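Local coordinates for protein geranylgeranyl pyrophosphate synthase (Corynebacterium glutamicum, PDB 3LMD) that probably builds prenyl diphosphate chains by magnesium-dependent head-to-tail condensation of isoprenoid units, as members of the FPP/GGPP synthase family do, at residues Phe236-Asp241 and Leu314-Arg319; Ala230-Ile235 and Asn342-Thr347; Gly257-Leu260 and Phe265-Pro268. All coordinates share one frame; numbering follows the deposited sequence.

Contact 1 of 3, residues Phe236-Asp241 and Leu314-Arg319; sequences FQIVDD and LDEVYR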
# COMPACT_ATOMS: atom_id res chain seq x y z
N PHE A 236 14.79 15.21 -15.59
CA PHE A 236 13.39 15.62 -15.83
C PHE A 236 12.90 16.64 -14.80
O PHE A 236 12.28 17.63 -15.15
CB PHE A 236 12.43 14.41 -15.79
CG PHE A 236 12.52 13.51 -17.01
CD1 PHE A 236 13.15 13.93 -18.15
CD2 PHE A 236 11.96 12.24 -16.99
CE1 PHE A 236 13.23 13.09 -19.28
CE2 PHE A 236 12.04 11.41 -18.10
CZ PHE A 236 12.68 11.84 -19.24
N GLN A 237 13.14 16.34 -13.53
CA GLN A 237 12.58 17.16 -12.46
C GLN A 237 13.31 18.53 -12.36
O GLN A 237 12.68 19.54 -12.14
CB GLN A 237 12.67 16.44 -11.11
CG GLN A 237 11.94 17.20 -10.01
CD GLN A 237 10.45 17.34 -10.33
OE1 GLN A 237 9.75 16.34 -10.36
NE2 GLN A 237 9.99 18.56 -10.62
N ILE A 238 14.64 18.53 -12.46
CA ILE A 238 15.34 19.80 -12.38
C ILE A 238 14.97 20.69 -13.58
O ILE A 238 14.75 21.90 -13.43
CB ILE A 238 16.88 19.63 -12.29
CG1 ILE A 238 17.23 18.82 -11.03
CG2 ILE A 238 17.55 21.05 -12.21
CD1 ILE A 238 18.64 18.35 -10.97
N VAL A 239 14.89 20.09 -14.77
CA VAL A 239 14.56 20.86 -15.95
C VAL A 239 13.14 21.46 -15.77
O VAL A 239 12.92 22.64 -16.07
CB VAL A 239 14.67 20.02 -17.27
CG1 VAL A 239 13.94 20.72 -18.42
CG2 VAL A 239 16.16 19.80 -17.67
N ASP A 240 12.19 20.66 -15.29
CA ASP A 240 10.83 21.15 -15.01
C ASP A 240 10.87 22.33 -14.02
O ASP A 240 10.12 23.33 -14.16
CB ASP A 240 9.97 20.03 -14.37
CG ASP A 240 9.40 19.06 -15.39
OD1 ASP A 240 9.53 19.29 -16.61
OD2 ASP A 240 8.79 18.05 -14.96
N ASP A 241 11.69 22.19 -13.00
CA ASP A 241 11.79 23.22 -11.96
C ASP A 241 12.37 24.53 -12.50
O ASP A 241 11.90 25.60 -12.14
CB ASP A 241 12.59 22.73 -10.74
CG ASP A 241 11.85 21.64 -9.96
OD1 ASP A 241 10.64 21.48 -10.15
OD2 ASP A 241 12.49 20.92 -9.16
N LEU A 314 21.28 24.65 -13.95
CA LEU A 314 21.58 24.11 -15.26
C LEU A 314 22.87 23.30 -15.25
O LEU A 314 22.96 22.25 -15.89
CB LEU A 314 21.60 25.23 -16.32
CG LEU A 314 21.84 24.92 -17.80
CD1 LEU A 314 20.88 23.82 -18.32
CD2 LEU A 314 21.70 26.23 -18.66
N ASP A 315 23.89 23.78 -14.52
CA ASP A 315 25.15 23.02 -14.43
C ASP A 315 24.93 21.71 -13.71
O ASP A 315 25.60 20.72 -14.00
CB ASP A 315 26.24 23.82 -13.70
CG ASP A 315 26.74 25.00 -14.54
OD1 ASP A 315 26.53 24.97 -15.76
OD2 ASP A 315 27.30 25.94 -13.97
N GLU A 316 24.00 21.69 -12.77
CA GLU A 316 23.65 20.40 -12.11
C GLU A 316 22.95 19.45 -13.10
O GLU A 316 23.25 18.26 -13.17
CB GLU A 316 22.80 20.69 -10.87
CG GLU A 316 22.47 19.47 -10.03
CD GLU A 316 23.65 18.99 -9.20
OE1 GLU A 316 24.81 19.35 -9.49
OE2 GLU A 316 23.41 18.22 -8.25
N VAL A 317 22.05 20.00 -13.92
CA VAL A 317 21.49 19.23 -15.06
C VAL A 317 22.59 18.64 -15.95
O VAL A 317 22.54 17.46 -16.35
CB VAL A 317 20.53 20.08 -15.91
CG1 VAL A 317 20.13 19.31 -17.21
CG2 VAL A 317 19.26 20.42 -15.12
N TYR A 318 23.60 19.45 -16.25
CA TYR A 318 24.67 18.97 -17.13
C TYR A 318 25.47 17.85 -16.49
O TYR A 318 25.96 16.96 -17.19
CB TYR A 318 25.64 20.10 -17.50
CG TYR A 318 25.03 21.18 -18.36
CD1 TYR A 318 24.01 20.90 -19.26
CD2 TYR A 318 25.54 22.49 -18.32
CE1 TYR A 318 23.48 21.88 -20.08
CE2 TYR A 318 25.01 23.48 -19.14
CZ TYR A 318 23.99 23.18 -20.02
OH TYR A 318 23.48 24.18 -20.83
N ARG A 319 25.63 17.94 -15.18
CA ARG A 319 26.36 16.93 -14.44
C ARG A 319 25.60 15.58 -14.49
O ARG A 319 26.21 14.52 -14.67
CB ARG A 319 26.53 17.40 -12.98
CG ARG A 319 27.35 16.44 -12.11
CD ARG A 319 27.59 16.99 -10.71
NE ARG A 319 26.41 16.89 -9.86
CZ ARG A 319 25.98 15.77 -9.28
NH1 ARG A 319 24.91 15.80 -8.49
NH2 ARG A 319 26.63 14.62 -9.46
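Ile238 and Val239 meet Glu316 and Val317 where two helices of the all-helical prenyl synthase fold run almost antiparallel. The short axes approach to 9.8 Å at 160°. Segment 236-241 also carries Asp240 and Asp241, the first two aspartates of the DDIID sequence. It matches the second aspartate-rich motif of the family, which in relatives binds diphosphate through magnesium. Both aspartates lie off this interface. Asp241 OD2 bonds to Tyr192 OH, and Asp240 OD1 to Ser22 OG.

Leu314 starts the second segment, and its side chain packs on Val351. Glu316 contributes only its aliphatic part. Its CG lies 4.1 Å from Ile238 CD1. Val317 makes most of the contact. Its CG2 presses on Ile238 CG2 at 3.4 Å, a tight carbon pair, and the two side chains lie alongside each other, running in opposite senses. CG1 of Val317, anti to the backbone N (chi1 171°), reaches Val239 CG2 at 4.0 Å. Tyr318 turns elsewhere, onto Val348 of helix 335-349. Arg319 closes the segment by gripping Glu316 side-on. Its NE meets Glu316 OE1 at 3.0 Å. Its NH1 meets Glu316 OE2 at 2.9 Å, and both oxygens are approached from about 50° out of the carboxylate plane.

Contact 2 of 3, residues Ala230-Ile235 and Asn342-Thr347; sequences AAVGMI and NLATFT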
# COMPACT_ATOMS: atom_id res chain seq x y z
N ALA A 230 17.85 6.42 -13.39
CA ALA A 230 18.00 7.30 -12.22
C ALA A 230 18.44 8.71 -12.60
O ALA A 230 17.88 9.73 -12.12
CB ALA A 230 18.97 6.70 -11.18
N ALA A 231 19.42 8.79 -13.50
CA ALA A 231 19.98 10.08 -13.91
C ALA A 231 18.96 10.89 -14.69
O ALA A 231 18.81 12.10 -14.49
CB ALA A 231 21.28 9.85 -14.73
N VAL A 232 18.23 10.22 -15.58
CA VAL A 232 17.18 10.87 -16.35
C VAL A 232 16.04 11.40 -15.46
O VAL A 232 15.51 12.49 -15.69
CB VAL A 232 16.62 9.90 -17.40
CG1 VAL A 232 15.15 10.17 -17.66
CG2 VAL A 232 17.43 10.04 -18.66
N GLY A 233 15.68 10.65 -14.44
CA GLY A 233 14.67 11.13 -13.45
C GLY A 233 15.10 12.46 -12.85
O GLY A 233 14.27 13.38 -12.68
N MET A 234 16.38 12.57 -12.48
CA MET A 234 16.90 13.84 -11.94
C MET A 234 16.80 14.96 -12.98
O MET A 234 16.36 16.07 -12.67
CB MET A 234 18.37 13.69 -11.45
CG MET A 234 18.59 12.64 -10.32
SD MET A 234 17.71 13.05 -8.75
CE MET A 234 18.02 14.89 -8.70
N ILE A 235 17.24 14.68 -14.21
CA ILE A 235 17.18 15.66 -15.29
C ILE A 235 15.75 16.14 -15.51
O ILE A 235 15.51 17.35 -15.57
CB ILE A 235 17.77 15.09 -16.58
CG1 ILE A 235 19.28 14.86 -16.41
CG2 ILE A 235 17.46 15.99 -17.79
CD1 ILE A 235 19.88 14.02 -17.59
N ASN A 342 18.72 10.63 -26.97
CA ASN A 342 18.00 11.75 -27.51
C ASN A 342 16.92 12.23 -26.59
O ASN A 342 16.64 13.37 -26.53
CB ASN A 342 17.38 11.43 -28.85
CG ASN A 342 18.41 11.24 -29.94
OD1 ASN A 342 18.09 10.74 -31.00
ND2 ASN A 342 19.64 11.62 -29.69
N LEU A 343 16.29 11.34 -25.86
CA LEU A 343 15.29 11.81 -24.98
C LEU A 343 15.81 12.56 -23.77
O LEU A 343 15.18 13.46 -23.28
CB LEU A 343 14.32 10.73 -24.61
CG LEU A 343 14.71 9.60 -23.73
CD1 LEU A 343 14.46 10.01 -22.38
CD2 LEU A 343 13.82 8.46 -24.08
N ALA A 344 17.00 12.20 -23.34
CA ALA A 344 17.70 12.97 -22.34
C ALA A 344 18.11 14.31 -22.90
O ALA A 344 17.82 15.31 -22.32
CB ALA A 344 18.85 12.24 -21.83
N THR A 345 18.77 14.29 -24.04
CA THR A 345 19.31 15.47 -24.66
C THR A 345 18.24 16.47 -24.98
O THR A 345 18.36 17.64 -24.77
CB THR A 345 20.06 15.14 -25.93
OG1 THR A 345 21.22 14.40 -25.61
CG2 THR A 345 20.47 16.36 -26.56
N PHE A 346 17.16 15.98 -25.51
CA PHE A 346 16.06 16.84 -25.90
C PHE A 346 15.52 17.57 -24.67
O PHE A 346 15.14 18.74 -24.73
CB PHE A 346 14.94 16.01 -26.54
CG PHE A 346 13.75 16.82 -26.96
CD1 PHE A 346 13.69 17.41 -28.22
CD2 PHE A 346 12.68 17.00 -26.10
CE1 PHE A 346 12.59 18.17 -28.61
CE2 PHE A 346 11.57 17.76 -26.48
CZ PHE A 346 11.52 18.35 -27.74
N THR A 347 15.47 16.87 -23.55
CA THR A 347 14.98 17.48 -22.32
C THR A 347 15.94 18.58 -21.87
O THR A 347 15.53 19.68 -21.52
CB THR A 347 14.82 16.42 -21.20
OG1 THR A 347 13.96 15.37 -21.66
CG2 THR A 347 14.24 17.05 -19.93
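Ile235 and Thr347 touch through their methyl branches, CG2 to CG2 at 4.0 Å. One helical turn away, Val232 CG2 meets Ala344 CB at 4.1 Å. These two carbon contacts are the closer part of a buried helix-helix contact in the all-helical prenyl synthase fold. The small Ala344 is consistent with the close backbones, Val232 CA and Ala344 CA being 6.4 Å apart. Thr347 serves two directions. Its CG2 lies anti to the backbone N and faces Ile235. Its OG1 (chi1 -56°) turns back along its own helix and donates to Leu343 O at 2.8 Å. The hydroxyl is thus satisfied inside the buried interface. The backbone bond from Thr347 N to the same Leu343 O is weak.

The packing is looser at Leu343, whose side chain stays 4.8 Å or more from segment 230-235. The far side of segment 342-347 is more open. Asn342 and Phe346 are exposed there, and Thr345 points its CB away from the partner.

Other helices close the surroundings. Helix 309-328 covers Ala231, Ile235 and Ala344 through Ile323, Tyr320 and Met321. Helix 77-86 packs Phe77 and Met80 on Leu343, and helix 188-214 lies against Ala230 and Met234.

Contact 3 of 3, residues Gly257-Leu260 and Phe265-Pro268; sequences GTDL and FTLP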
# COMPACT_ATOMS: atom_id res chain seq x y z
N GLY A 257 5.76 30.87 -12.13
CA GLY A 257 6.36 30.71 -10.79
C GLY A 257 5.40 30.15 -9.74
O GLY A 257 5.31 30.66 -8.61
N THR A 258 4.70 29.07 -10.08
CA THR A 258 3.67 28.53 -9.19
C THR A 258 4.22 27.80 -7.95
O THR A 258 3.57 27.79 -6.90
CB THR A 258 2.63 27.69 -9.98
OG1 THR A 258 3.17 26.39 -10.26
CG2 THR A 258 2.28 28.37 -11.30
N ASP A 259 5.41 27.20 -8.05
CA ASP A 259 6.07 26.59 -6.88
C ASP A 259 6.32 27.64 -5.78
O ASP A 259 6.11 27.39 -4.58
CB ASP A 259 7.42 25.95 -7.26
CG ASP A 259 7.28 24.67 -8.07
OD1 ASP A 259 6.34 23.90 -7.80
OD2 ASP A 259 8.12 24.41 -8.98
N LEU A 260 6.80 28.81 -6.18
CA LEU A 260 7.09 29.87 -5.22
C LEU A 260 5.91 30.20 -4.32
O LEU A 260 6.06 30.28 -3.10
CB LEU A 260 7.54 31.14 -5.95
CG LEU A 260 8.95 31.04 -6.53
CD1 LEU A 260 9.21 32.20 -7.48
CD2 LEU A 260 9.95 31.00 -5.39
N PHE A 265 10.56 25.84 -2.73
CA PHE A 265 11.76 26.43 -3.34
C PHE A 265 12.61 25.33 -3.97
O PHE A 265 13.25 24.57 -3.27
CB PHE A 265 12.61 27.15 -2.30
CG PHE A 265 11.84 28.13 -1.46
CD1 PHE A 265 10.85 28.92 -2.04
CD2 PHE A 265 12.11 28.26 -0.11
CE1 PHE A 265 10.13 29.82 -1.26
CE2 PHE A 265 11.42 29.16 0.66
CZ PHE A 265 10.42 29.94 0.10
N THR A 266 12.62 25.28 -5.29
CA THR A 266 13.38 24.27 -6.02
C THR A 266 14.84 24.69 -6.26
O THR A 266 15.26 25.77 -5.87
CB THR A 266 12.68 23.99 -7.34
OG1 THR A 266 12.64 25.20 -8.10
CG2 THR A 266 11.20 23.54 -7.07
N LEU A 267 15.61 23.84 -6.92
CA LEU A 267 17.05 24.02 -7.00
C LEU A 267 17.55 25.42 -7.37
O LEU A 267 18.44 25.93 -6.71
CB LEU A 267 17.65 23.01 -7.99
CG LEU A 267 19.15 22.78 -7.90
CD1 LEU A 267 19.53 22.43 -6.45
CD2 LEU A 267 19.50 21.61 -8.87
N PRO A 268 17.03 26.03 -8.45
CA PRO A 268 17.58 27.37 -8.76
C PRO A 268 17.37 28.38 -7.63
O PRO A 268 18.20 29.28 -7.42
CB PRO A 268 16.76 27.83 -9.96
CG PRO A 268 16.08 26.58 -10.51
CD PRO A 268 15.97 25.62 -9.39
O HOH W 1 10.56 25.64 -9.50
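Asp259 and Thr266 form the polar half of this contact, and Leu260 with Phe265 the apolar half. No direct hydrogen bond crosses between the segments. A water does the joining. It donates to Asp259 OD2 at 2.8 Å and accepts from Thr266 OG1 at 2.5 Å, though so short a length is doubtful. Thr266 OG1 sits between its backbone N and carbonyl carbon (chi1 60°), the crowded position, and this turns it to the water. The CG2 methyl of the same residue lies 3.7 Å from Asp259 OD2. One carboxylate oxygen therefore meets both the water and the methyl.

The segments flank the short turn that joins helix 258-262 to helix 267-274. In the trans-prenyl synthase fold this region lies near the metal sites. The Asp259 side chain is about 10 Å from that of Asp119, and the Leu260 side chain about 10 Å from that of Glu302. Asp119 and Glu302 bind calcium in a structure of this protein, but no metal is bound to this chain.

Apolar contact comes from Leu260 CD2, 4.0 Å from Phe265 CD1, with the side chains crossing at about a right angle. Leu260 also packs on Val300, Leu301 and Leu304 of helix 294-306.

The backbone adds a tie to helix 219-246. Asp259 N bonds to OD2 of Asp244, the last aspartate of the DDIID sequence. Thr266 is the N-cap residue of helix 267-274, yet its side chain makes no capping bond.

From the N terminus, helix 219-246 opens contact 2 with residues 230-235 and then contact 1 with residues 236-241. Contact 3 comes next and closes the shortest loop, between 257-260 and 265-268. Contact 1 closes when helix 309-328 returns, and contact 2 closes last on helix 335-349. The loops are nested and none cross. Contacts 1 and 2 have centres 9 Å apart and meet where Phe236 and Val239 pack on Thr347. Contact 3 adjoins contact 1 through Leu267, which packs on Ile238 and Glu316. Asp241 and Asp259 also bring like charges close there. Contacts 2 and 3 do not touch.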